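Local coordinates for secreted effector protein sseI (Salmonella enterica subsp. enterica serovar Typhimurium, PDB 4G29) that acts as a Salmonella virulence factor through a catalytic domain of the cysteine protease superfamily, probably carrying out thiol-dependent chemistry in the host cell, at residues Gly65-Asp70 with Leu132-Asp137; Thr78-Val83 with His99-Arg104; Ser107-Pro112 with Cys122-Ala127; Arg153-Glu158 with Arg170-Phe175. One frame throughout, in Å; residues are numbered along the deposited sequence.

Interaction 1. Residues Gly65-Asp70 with Leu132-Asp137; sequences GIFIWD and LIYYTD
Phe-67, Trp-69 and Tyr-134 make the tight part of this antiparallel strand pairing, all three on the face of the sheet that also carries Leu-132. Tyr-134 holds CG between its backbone N and carbonyl carbon (chi1 63°), and its ring leans toward the other strand. Its OH accepts the indole N-H of Trp-69 (NE1 to OH 3.0 Å, N-H...O 154°), the hydroxyl lying slightly out of the indole plane. The same OH sits at the edge of the Phe-67 ring, 3.6 Å from CD2, while Phe-67 CB rests over the Tyr-134 face toward its rim. Leu-132 CD2 adds an apolar contact to Trp-69 CD1 at 3.9 Å. On the other face Ile-66 CG2 meets Ile-133 CG2 at 3.7 Å, and Ile-68 lies beside Ile-133. Six backbone hydrogen bonds link Gly-65, Phe-67 and Trp-69 with Thr-136, Tyr-134 and Leu-132. The backbone pairing holds to Thr-136, but side-chain packing thins there, Tyr-135 and Thr-136 being partly exposed; the Tyr-135 ring leads away, against Arg-64. Strand 78-87 flanks 61-69, strand 164-165 flanks 132-138, and helix 170-176 packs on Leu-132, placing the pair inside the antiparallel sheet of this papain-like domain.

Interaction 2. Residues Thr78-Val83 with His99-Arg104; sequences TNHFAV and HQFENR
His-80 on the strand and Gln-100 on the 3-10 turn are the nearest backbone pair, yet their CA atoms stand 9.3 Å apart and no backbone hydrogen bond joins the two segments, so side chains bridge most of the gap. The His-80 ring is met on two sides. At its edge Gln-100 donates from NE2 to ND1, 2.9 Å away, with a bent N-H...N angle of 145°. The acceptor lies in the amide plane, whereas the amide nitrogen is tilted somewhat from the imidazole plane. Over one face of the same ring comes the edge of Phe-101, its CE2 3.5 Å from His-80 CG, giving an edge-to-face pair whose planes stand at 68°. His-80 carries CG anti to the backbone N (chi1 -168°), which starts its ring off toward the turn. Gln-100 CG covers the centre of one Phe-101 face, while Asn-79 O and His-80 CB meet the ring at its edge, Asn-79 O 3.8 Å from Phe-101 CZ. Farther along, Thr-78 and Phe-101 reach tip to tip, CG2 to CE1 at 3.6 Å. On the imidazole's other nitrogen, NE2 bonds to Asp-95; with Cys-42 against the ring, this is consistent with a Cys-His-Asp triad, as found in some members of the papain-like superfamily. Gln-100 at ND1, Asp-95 at NE2 and Phe-101 over one face would restrain the ring's rotation. Strand 78-87 runs between 61-69, whose Ile-66 and Ile-68 touch His-80 and Phe-101, and 90-95, with helix 42-55 packed against His-80 and Phe-81.

Interaction 3. Residues Ser107-Pro112 with Cys122-Ala127; sequences SNLNGP and CKYRMA
Asn-108 and Leu-109 divide the contact with the last turn of helix 117-126 into a polar and an apolar half. Among the polar links, Asn-108 ND2 donates to Met-126 O (selenomethionine in the crystal) at 3.0 Å. That bond is bent, with an N-H...O angle of 135°, and the donor stands above the carbonyl plane, although the oxygen lies near the amide plane of Asn-108. A water supplies a second bridge: it accepts from Asn-108 N at 2.9 Å and donates to Ala-127 O at 2.9 Å. Lys-123 NZ makes a weak hydrogen bond to Asn-11. The packing contacts centre on Leu-109, the middle residue of an inverse gamma turn. Its CD1 is laid over one face of the Tyr-124 ring, toward the rim, in a CH-pi contact 4.0 Å from the ring centroid and 26° off the normal; the two side chains cross at about a right angle. Its CD2 slides past Lys-123 CG at 3.9 Å, and its CG rests 4.0 Å from Ala-127 CB. Chi2 (75°) bends the lysine at CD; farther out, Lys-123 CE passes 3.5 Å from Asn-108 O. The chemistry thus combines a buried leucine with a partly exposed asparagine, and a bridging water, that engage the carbonyls of Met-126 and Ala-127. Leu-109 packs on the flat side of a tyrosine whose OH bonds to Asp-95, the residue that also holds His-80. Tyr-124 is therefore placed as a second-shell partner of the probable triad, with the 107-112 loop backing its ring.

Interaction 4. Residues Arg153-Glu158 with Arg170-Phe175; sequences RELESE and RWFNTF
Leu-155 is the bump of this contact, and three aromatic side chains of helix 170-176 form the hollow that takes it. Its CD2 methyl enters between Trp-171, Phe-172 and Phe-175. Phe-175 follows Trp-171 by four residues and Phe-172 by three, about one turn on, which brings the three rings to one flank of the helix. Trp-171 is met at its edge, in the indole plane, with Leu-155 CD2 3.9 Å from CH2 and just as near CZ3. Phe-172 CD1 is a little farther off, 4.2 Å from Leu-155 CD2. The third side is closed by Phe-175 CE2, 4.3 Å from Leu-155 CD2. Neither phenyl ring presents a clear face or edge to it. Leu-155 CB points toward the helix, and CG is anti to the backbone N (chi1 174°). A second, shallower fit lies beside the first: Glu-156 CB approaches Phe-175 CZ at 3.7 Å, so the ring tip leans on the base of an exposed glutamate. Phe-172 CB lies over one face of the Trp-171 indole, toward its rim. Around Leu-155, Trp-69 continues the apolar surface, and Leu-132 touches Trp-171 and Phe-172. No hydrogen bond crosses the contact. Within 153-158, Arg-153 NH1 reaches Glu-158 OE1 at 2.8 Å in a salt bridge, and Ser-157 OG bonds to Glu-154 OE1; Arg-153 NH2 forms a further salt bridge with Asp-149. The join is thus purely apolar and rests on the Leu-155 methyl in the aromatic hollow and on Glu-156 CB against the Phe-175 tip, while Glu-154 and Glu-156 are exposed.

Interactions 1 and 2 share the antiparallel sheet, where strands 61-69 and 78-87 are neighbours; their centres lie about 10 Å apart. Along the chain, interactions 2 and 3 follow each other inside the loop closed by interaction 1, and interaction 4 comes after it. Interactions 2 and 3 touch at His-80 and Tyr-124, bringing the 99-112 loop and helix 117-126 together around the probable active site, while Ile-133 of interaction 1 packs on Tyr-124 of interaction 3. Interaction 4 lies about 12 Å from interaction 1, centre to centre, in contact with it, but about 21 Å from interaction 2. The sheet thus connects the probable catalytic end with the C-terminal helix.

Interaction 1. Residues Gly65-Asp70 with Leu132-Asp137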
# COMPACT_ATOMS: atom_id res chain seq x y z
N GLY A 65 4.00 4.17 3.16
CA GLY A 65 4.87 3.08 3.60
C GLY A 65 4.11 2.21 4.59
O GLY A 65 3.44 2.76 5.49
N ILE A 66 4.13 0.92 4.37
CA ILE A 66 3.34 -0.03 5.12
C ILE A 66 4.20 -1.19 5.70
O ILE A 66 5.16 -1.70 5.02
CB ILE A 66 2.23 -0.66 4.19
CG1 ILE A 66 1.41 0.44 3.52
CG2 ILE A 66 1.33 -1.78 4.87
CD1 ILE A 66 0.95 0.05 2.12
N PHE A 67 3.91 -1.58 6.94
CA PHE A 67 4.42 -2.85 7.44
C PHE A 67 3.28 -3.83 7.72
O PHE A 67 2.18 -3.43 8.17
CB PHE A 67 5.22 -2.71 8.72
CG PHE A 67 6.64 -2.18 8.55
CD1 PHE A 67 7.48 -2.57 7.46
CD2 PHE A 67 7.22 -1.39 9.55
CE1 PHE A 67 8.78 -2.10 7.35
CE2 PHE A 67 8.55 -0.88 9.40
CZ PHE A 67 9.31 -1.30 8.31
N ILE A 68 3.59 -5.11 7.50
CA ILE A 68 2.70 -6.23 7.80
C ILE A 68 3.48 -7.18 8.70
O ILE A 68 4.56 -7.69 8.30
CB ILE A 68 2.25 -6.96 6.52
CG1 ILE A 68 1.47 -6.01 5.60
CG2 ILE A 68 1.39 -8.19 6.91
CD1 ILE A 68 1.50 -6.39 4.10
N TRP A 69 3.01 -7.34 9.93
CA TRP A 69 3.70 -8.14 10.93
C TRP A 69 2.84 -9.34 11.19
O TRP A 69 1.65 -9.20 11.45
CB TRP A 69 3.83 -7.40 12.26
CG TRP A 69 4.80 -6.26 12.31
CD1 TRP A 69 4.54 -4.96 12.08
CD2 TRP A 69 6.16 -6.33 12.75
NE1 TRP A 69 5.66 -4.19 12.28
CE2 TRP A 69 6.68 -5.00 12.67
CE3 TRP A 69 7.02 -7.38 13.10
CZ2 TRP A 69 8.00 -4.70 13.02
CZ3 TRP A 69 8.34 -7.07 13.44
CH2 TRP A 69 8.81 -5.75 13.38
N ASP A 70 3.46 -10.52 11.14
CA ASP A 70 2.78 -11.79 11.43
C ASP A 70 2.85 -12.16 12.90
O ASP A 70 1.92 -12.77 13.45
CB ASP A 70 3.46 -12.91 10.65
CG ASP A 70 3.23 -12.82 9.17
OD1 ASP A 70 2.13 -12.42 8.76
OD2 ASP A 70 4.15 -13.19 8.40
N LEU A 132 -0.84 -7.79 11.72
CA LEU A 132 -0.79 -6.42 12.13
C LEU A 132 -0.32 -5.60 10.97
O LEU A 132 0.80 -5.82 10.44
CB LEU A 132 0.18 -6.22 13.27
CG LEU A 132 0.49 -4.78 13.69
CD1 LEU A 132 -0.73 -4.00 14.23
CD2 LEU A 132 1.64 -4.73 14.73
N ILE A 133 -1.15 -4.65 10.60
CA ILE A 133 -0.84 -3.78 9.46
C ILE A 133 -0.96 -2.33 9.88
O ILE A 133 -1.99 -1.91 10.41
CB ILE A 133 -1.77 -4.06 8.27
CG1 ILE A 133 -1.76 -5.56 7.91
CG2 ILE A 133 -1.37 -3.15 7.08
CD1 ILE A 133 -2.57 -5.92 6.67
N TYR A 134 0.10 -1.56 9.62
CA TYR A 134 0.09 -0.10 9.83
C TYR A 134 0.92 0.61 8.76
O TYR A 134 1.76 -0.01 8.12
CB TYR A 134 0.54 0.23 11.26
CG TYR A 134 1.92 -0.14 11.65
CD1 TYR A 134 3.05 0.57 11.14
CD2 TYR A 134 2.14 -1.20 12.50
CE1 TYR A 134 4.31 0.22 11.54
CE2 TYR A 134 3.41 -1.54 12.90
CZ TYR A 134 4.47 -0.85 12.43
OH TYR A 134 5.71 -1.24 12.83
N TYR A 135 0.72 1.91 8.68
CA TYR A 135 1.34 2.74 7.68
C TYR A 135 1.62 4.16 8.15
O TYR A 135 1.09 4.65 9.19
CB TYR A 135 0.48 2.72 6.41
CG TYR A 135 -0.81 3.54 6.50
CD1 TYR A 135 -0.78 4.92 6.32
CD2 TYR A 135 -2.04 2.92 6.73
CE1 TYR A 135 -1.92 5.66 6.36
CE2 TYR A 135 -3.20 3.66 6.81
CZ TYR A 135 -3.14 5.01 6.60
OH TYR A 135 -4.36 5.69 6.67
N THR A 136 2.42 4.86 7.33
CA THR A 136 2.62 6.26 7.48
C THR A 136 2.68 6.84 6.05
O THR A 136 3.23 6.19 5.17
CB THR A 136 3.96 6.58 8.21
OG1 THR A 136 4.04 5.90 9.46
CG2 THR A 136 4.19 8.13 8.37
N ASP A 137 2.04 7.99 5.83
CA ASP A 137 2.18 8.76 4.59
C ASP A 137 3.30 9.79 4.65
O ASP A 137 3.48 10.51 5.67
CB ASP A 137 0.84 9.44 4.23
CG ASP A 137 -0.27 8.47 3.91
OD1 ASP A 137 0.01 7.36 3.48
OD2 ASP A 137 -1.46 8.83 4.09

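Interaction 2. Residues Thr78-Val83 with His99-Arg104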
# COMPACT_ATOMS: atom_id res chain seq x y z
N THR A 78 7.27 -7.55 6.82
CA THR A 78 7.01 -7.38 5.40
C THR A 78 6.65 -5.93 5.12
O THR A 78 5.82 -5.34 5.83
CB THR A 78 5.93 -8.29 4.99
OG1 THR A 78 6.35 -9.64 5.21
CG2 THR A 78 5.54 -8.05 3.49
N ASN A 79 7.25 -5.36 4.09
CA ASN A 79 6.94 -3.98 3.73
C ASN A 79 6.09 -3.93 2.46
O ASN A 79 5.97 -4.93 1.68
CB ASN A 79 8.17 -3.07 3.73
CG ASN A 79 9.14 -3.37 2.60
OD1 ASN A 79 8.89 -4.30 1.82
ND2 ASN A 79 10.24 -2.59 2.48
N HIS A 80 5.48 -2.80 2.25
CA HIS A 80 4.70 -2.54 1.06
C HIS A 80 4.56 -1.02 0.90
O HIS A 80 4.76 -0.26 1.85
CB HIS A 80 3.32 -3.19 1.14
CG HIS A 80 2.57 -3.21 -0.16
ND1 HIS A 80 3.05 -3.82 -1.30
CD2 HIS A 80 1.36 -2.69 -0.50
CE1 HIS A 80 2.18 -3.67 -2.27
NE2 HIS A 80 1.15 -2.96 -1.82
N PHE A 81 4.27 -0.61 -0.31
CA PHE A 81 4.15 0.81 -0.68
C PHE A 81 3.00 1.07 -1.62
O PHE A 81 2.77 0.32 -2.58
CB PHE A 81 5.45 1.35 -1.28
CG PHE A 81 6.63 1.21 -0.35
CD1 PHE A 81 6.88 2.16 0.60
CD2 PHE A 81 7.46 0.13 -0.45
CE1 PHE A 81 7.90 2.02 1.46
CE2 PHE A 81 8.51 0.01 0.45
CZ PHE A 81 8.70 0.93 1.38
N ALA A 82 2.29 2.16 -1.38
CA ALA A 82 1.22 2.56 -2.26
C ALA A 82 1.33 4.09 -2.44
O ALA A 82 2.09 4.74 -1.74
CB ALA A 82 -0.17 2.18 -1.68
N VAL A 83 0.50 4.65 -3.30
CA VAL A 83 0.50 6.12 -3.53
C VAL A 83 -0.91 6.66 -3.30
O VAL A 83 -1.89 6.04 -3.74
CB VAL A 83 1.06 6.48 -4.93
CG1 VAL A 83 1.24 7.97 -5.09
CG2 VAL A 83 2.41 5.75 -5.22
N HIS A 99 -1.44 -7.26 -5.09
CA HIS A 99 -1.55 -8.68 -5.35
C HIS A 99 -0.26 -9.45 -5.25
O HIS A 99 -0.30 -10.71 -5.36
CB HIS A 99 -2.23 -9.01 -6.67
CG HIS A 99 -1.64 -8.28 -7.81
ND1 HIS A 99 -1.12 -8.91 -8.92
CD2 HIS A 99 -1.40 -6.97 -7.97
CE1 HIS A 99 -0.68 -7.98 -9.76
NE2 HIS A 99 -0.82 -6.79 -9.19
N GLN A 100 0.85 -8.77 -4.98
CA GLN A 100 2.07 -9.49 -4.58
C GLN A 100 1.84 -10.40 -3.35
O GLN A 100 2.60 -11.33 -3.15
CB GLN A 100 3.27 -8.59 -4.40
CG GLN A 100 3.28 -7.76 -3.15
CD GLN A 100 4.65 -7.26 -2.73
OE1 GLN A 100 5.66 -7.94 -2.93
NE2 GLN A 100 4.68 -6.12 -2.02
N PHE A 101 0.79 -10.14 -2.58
CA PHE A 101 0.46 -10.88 -1.36
C PHE A 101 -0.56 -12.01 -1.54
O PHE A 101 -0.82 -12.79 -0.59
CB PHE A 101 -0.02 -9.92 -0.26
CG PHE A 101 1.00 -8.88 0.09
CD1 PHE A 101 2.24 -9.27 0.52
CD2 PHE A 101 0.71 -7.54 -0.05
CE1 PHE A 101 3.22 -8.36 0.81
CE2 PHE A 101 1.66 -6.59 0.26
CZ PHE A 101 2.91 -6.99 0.68
N GLU A 102 -1.11 -12.12 -2.74
CA GLU A 102 -2.15 -13.14 -3.04
C GLU A 102 -1.78 -14.54 -2.57
O GLU A 102 -2.64 -15.27 -2.02
CB GLU A 102 -2.44 -13.19 -4.54
CG GLU A 102 -3.74 -13.91 -4.87
CD GLU A 102 -3.93 -14.10 -6.38
OE1 GLU A 102 -2.95 -13.89 -7.14
OE2 GLU A 102 -5.07 -14.47 -6.78
N ASN A 103 -0.53 -14.89 -2.80
CA ASN A 103 0.00 -16.19 -2.46
C ASN A 103 0.75 -16.24 -1.12
O ASN A 103 1.45 -17.22 -0.86
CB ASN A 103 0.91 -16.67 -3.61
CG ASN A 103 0.12 -16.95 -4.90
OD1 ASN A 103 -0.91 -17.63 -4.87
ND2 ASN A 103 0.57 -16.39 -6.03
N ARG A 104 0.56 -15.21 -0.27
CA ARG A 104 1.23 -15.10 1.05
C ARG A 104 0.27 -14.91 2.22
O ARG A 104 0.56 -14.17 3.15
CB ARG A 104 2.20 -13.95 1.03
CG ARG A 104 3.26 -14.17 0.01
CD ARG A 104 4.00 -12.94 -0.32
NE ARG A 104 5.03 -13.28 -1.31
CZ ARG A 104 6.26 -12.78 -1.34
NH1 ARG A 104 6.64 -11.88 -0.43
NH2 ARG A 104 7.10 -13.17 -2.28

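Interaction 3. Residues Ser107-Pro112 with Cys122-Ala127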
# COMPACT_ATOMS: atom_id res chain seq x y z
N SER A 107 -5.02 -13.83 0.15
CA SER A 107 -5.53 -14.22 -1.14
C SER A 107 -6.57 -13.28 -1.68
O SER A 107 -6.80 -13.27 -2.90
CB SER A 107 -6.14 -15.62 -1.08
OG SER A 107 -7.41 -15.56 -0.44
N ASN A 108 -7.22 -12.52 -0.80
CA ASN A 108 -8.21 -11.53 -1.20
C ASN A 108 -7.61 -10.34 -1.96
O ASN A 108 -8.31 -9.64 -2.69
CB ASN A 108 -9.00 -11.04 0.03
CG ASN A 108 -9.94 -12.14 0.62
OD1 ASN A 108 -10.43 -13.02 -0.11
ND2 ASN A 108 -10.18 -12.08 1.93
N LEU A 109 -6.30 -10.16 -1.82
CA LEU A 109 -5.55 -9.20 -2.63
C LEU A 109 -5.18 -9.87 -3.93
O LEU A 109 -4.07 -10.34 -4.13
CB LEU A 109 -4.30 -8.71 -1.90
CG LEU A 109 -4.59 -8.01 -0.56
CD1 LEU A 109 -3.35 -7.36 0.03
CD2 LEU A 109 -5.70 -6.99 -0.71
N ASN A 110 -6.16 -9.96 -4.82
CA ASN A 110 -6.05 -10.77 -5.99
C ASN A 110 -5.95 -9.97 -7.28
O ASN A 110 -6.04 -10.53 -8.36
CB ASN A 110 -7.24 -11.73 -6.06
CG ASN A 110 -8.59 -11.03 -6.10
OD1 ASN A 110 -8.72 -9.86 -6.48
ND2 ASN A 110 -9.63 -11.79 -5.78
N GLY A 111 -5.72 -8.67 -7.16
CA GLY A 111 -5.38 -7.86 -8.31
C GLY A 111 -4.93 -6.49 -7.91
O GLY A 111 -5.03 -6.11 -6.73
N PRO A 112 -4.49 -5.69 -8.89
CA PRO A 112 -4.15 -4.31 -8.57
C PRO A 112 -5.37 -3.55 -8.00
O PRO A 112 -6.50 -3.79 -8.45
CB PRO A 112 -3.78 -3.73 -9.93
CG PRO A 112 -4.29 -4.70 -10.94
CD PRO A 112 -4.29 -6.00 -10.31
N CYS A 122 -10.48 -1.00 4.03
CA CYS A 122 -11.46 -2.06 4.09
C CYS A 122 -10.94 -3.30 3.41
O CYS A 122 -11.04 -4.39 3.98
CB CYS A 122 -12.76 -1.58 3.46
SG CYS A 122 -13.65 -0.48 4.63
N LYS A 123 -10.32 -3.12 2.25
CA LYS A 123 -9.79 -4.25 1.49
C LYS A 123 -8.69 -5.01 2.28
O LYS A 123 -8.71 -6.25 2.36
CB LYS A 123 -9.22 -3.79 0.15
CG LYS A 123 -8.97 -4.93 -0.84
CD LYS A 123 -10.26 -5.45 -1.44
CE LYS A 123 -10.03 -6.57 -2.43
NZ LYS A 123 -11.32 -7.14 -2.99
N TYR A 124 -7.76 -4.27 2.88
CA TYR A 124 -6.69 -4.86 3.67
C TYR A 124 -7.23 -5.51 4.92
O TYR A 124 -6.82 -6.60 5.25
CB TYR A 124 -5.56 -3.84 3.96
CG TYR A 124 -4.53 -3.79 2.86
CD1 TYR A 124 -4.81 -3.18 1.64
CD2 TYR A 124 -3.30 -4.41 3.04
CE1 TYR A 124 -3.86 -3.14 0.62
CE2 TYR A 124 -2.34 -4.42 1.99
CZ TYR A 124 -2.64 -3.74 0.81
OH TYR A 124 -1.69 -3.74 -0.20
N ARG A 125 -8.20 -4.87 5.56
CA ARG A 125 -8.85 -5.51 6.71
C ARG A 125 -9.53 -6.84 6.40
O ARG A 125 -9.43 -7.77 7.20
CB ARG A 125 -9.84 -4.56 7.36
CG ARG A 125 -9.16 -3.41 8.04
CD ARG A 125 -10.20 -2.57 8.77
NE ARG A 125 -9.61 -1.41 9.45
CZ ARG A 125 -10.28 -0.32 9.83
NH1 ARG A 125 -11.59 -0.16 9.59
NH2 ARG A 125 -9.61 0.68 10.40
N MSE A 126 -10.19 -6.95 5.26
CA MSE A 126 -10.90 -8.19 4.93
C MSE A 126 -9.91 -9.25 4.45
O MSE A 126 -10.25 -10.42 4.39
CB MSE A 126 -12.05 -7.95 3.94
CG MSE A 126 -11.67 -7.42 2.57
SE MSE A 126 -13.15 -6.87 1.33
CE MSE A 126 -13.60 -8.65 0.56
N ALA A 127 -8.68 -8.84 4.09
CA ALA A 127 -7.66 -9.76 3.62
C ALA A 127 -6.97 -10.51 4.76
O ALA A 127 -6.33 -11.53 4.48
CB ALA A 127 -6.61 -9.02 2.80
O HOH W 1 -7.17 -12.85 2.06

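Interaction 4. Residues Arg153-Glu158 with Arg170-Phe175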
# COMPACT_ATOMS: atom_id res chain seq x y z
N ARG A 153 14.29 -5.10 12.64
CA ARG A 153 13.56 -4.20 13.47
C ARG A 153 12.91 -4.99 14.59
O ARG A 153 12.36 -6.03 14.35
CB ARG A 153 12.45 -3.63 12.56
CG ARG A 153 11.77 -2.55 13.03
CD ARG A 153 10.93 -1.94 11.94
NE ARG A 153 11.64 -1.40 10.80
CZ ARG A 153 11.79 -0.09 10.52
NH1 ARG A 153 11.29 0.84 11.32
NH2 ARG A 153 12.43 0.26 9.39
N GLU A 154 12.90 -4.46 15.80
CA GLU A 154 12.22 -5.14 16.91
C GLU A 154 10.88 -4.43 17.19
O GLU A 154 10.86 -3.25 17.51
CB GLU A 154 13.11 -5.10 18.12
CG GLU A 154 12.51 -5.80 19.33
CD GLU A 154 13.31 -5.55 20.59
OE1 GLU A 154 13.56 -4.36 20.88
OE2 GLU A 154 13.64 -6.54 21.30
N LEU A 155 9.77 -5.16 17.05
CA LEU A 155 8.43 -4.56 17.11
C LEU A 155 8.25 -3.86 18.47
O LEU A 155 7.80 -2.71 18.56
CB LEU A 155 7.35 -5.62 16.87
CG LEU A 155 5.91 -5.16 17.05
CD1 LEU A 155 5.56 -4.00 16.10
CD2 LEU A 155 4.99 -6.35 16.83
N GLU A 156 8.65 -4.55 19.51
CA GLU A 156 8.45 -4.08 20.87
C GLU A 156 9.09 -2.71 21.11
O GLU A 156 8.66 -1.98 22.00
CB GLU A 156 8.95 -5.15 21.83
CG GLU A 156 9.20 -4.78 23.26
CD GLU A 156 10.14 -5.79 23.90
OE1 GLU A 156 9.72 -6.96 24.04
OE2 GLU A 156 11.31 -5.44 24.21
N SER A 157 10.11 -2.35 20.36
CA SER A 157 10.81 -1.10 20.59
C SER A 157 10.60 -0.11 19.45
O SER A 157 11.26 0.92 19.40
CB SER A 157 12.30 -1.36 20.88
OG SER A 157 12.97 -1.87 19.75
N GLU A 158 9.67 -0.39 18.54
CA GLU A 158 9.31 0.56 17.50
C GLU A 158 8.40 1.64 18.03
O GLU A 158 7.46 1.34 18.74
CB GLU A 158 8.56 -0.14 16.35
CG GLU A 158 9.46 -0.87 15.44
CD GLU A 158 10.41 0.06 14.71
OE1 GLU A 158 9.95 0.82 13.80
OE2 GLU A 158 11.61 -0.00 15.06
N ARG A 170 -5.72 -9.17 18.07
CA ARG A 170 -5.70 -9.50 19.48
C ARG A 170 -4.28 -9.79 19.98
O ARG A 170 -3.91 -9.31 21.04
CB ARG A 170 -6.70 -10.63 19.80
CG ARG A 170 -8.17 -10.11 19.76
CD ARG A 170 -9.25 -11.14 20.21
NE ARG A 170 -9.08 -11.64 21.59
CZ ARG A 170 -9.92 -12.48 22.20
NH1 ARG A 170 -11.02 -12.93 21.59
NH2 ARG A 170 -9.66 -12.88 23.44
N TRP A 171 -3.48 -10.53 19.23
CA TRP A 171 -2.14 -10.82 19.68
C TRP A 171 -1.32 -9.55 19.94
O TRP A 171 -0.52 -9.52 20.86
CB TRP A 171 -1.39 -11.77 18.76
CG TRP A 171 -0.97 -11.23 17.42
CD1 TRP A 171 -1.60 -11.44 16.23
CD2 TRP A 171 0.18 -10.39 17.11
NE1 TRP A 171 -0.94 -10.80 15.22
CE2 TRP A 171 0.15 -10.14 15.72
CE3 TRP A 171 1.20 -9.82 17.87
CZ2 TRP A 171 1.14 -9.38 15.07
CZ3 TRP A 171 2.15 -9.03 17.25
CH2 TRP A 171 2.13 -8.83 15.85
N PHE A 172 -1.52 -8.49 19.15
CA PHE A 172 -0.70 -7.31 19.33
C PHE A 172 -1.15 -6.54 20.55
O PHE A 172 -0.33 -6.05 21.33
CB PHE A 172 -0.78 -6.43 18.07
CG PHE A 172 -0.10 -5.13 18.18
CD1 PHE A 172 1.28 -5.02 18.34
CD2 PHE A 172 -0.81 -3.98 18.06
CE1 PHE A 172 1.89 -3.77 18.39
CE2 PHE A 172 -0.21 -2.72 18.10
CZ PHE A 172 1.12 -2.61 18.27
N ASN A 173 -2.47 -6.48 20.75
CA ASN A 173 -2.97 -5.81 21.95
C ASN A 173 -2.53 -6.54 23.22
O ASN A 173 -2.12 -5.88 24.20
CB ASN A 173 -4.48 -5.62 21.86
CG ASN A 173 -4.82 -4.48 20.91
OD1 ASN A 173 -4.76 -3.32 21.30
ND2 ASN A 173 -5.06 -4.80 19.64
N THR A 174 -2.49 -7.87 23.17
CA THR A 174 -2.01 -8.66 24.31
C THR A 174 -0.51 -8.44 24.49
O THR A 174 -0.03 -8.17 25.60
CB THR A 174 -2.30 -10.15 24.13
OG1 THR A 174 -3.73 -10.33 24.12
CG2 THR A 174 -1.65 -11.00 25.30
N PHE A 175 0.21 -8.54 23.38
CA PHE A 175 1.65 -8.31 23.35
C PHE A 175 2.05 -6.99 23.99
O PHE A 175 2.95 -6.95 24.82
CB PHE A 175 2.13 -8.30 21.91
CG PHE A 175 3.60 -8.13 21.78
CD1 PHE A 175 4.47 -9.07 22.34
CD2 PHE A 175 4.13 -7.01 21.15
CE1 PHE A 175 5.85 -8.90 22.25
CE2 PHE A 175 5.51 -6.85 21.03
CZ PHE A 175 6.36 -7.79 21.58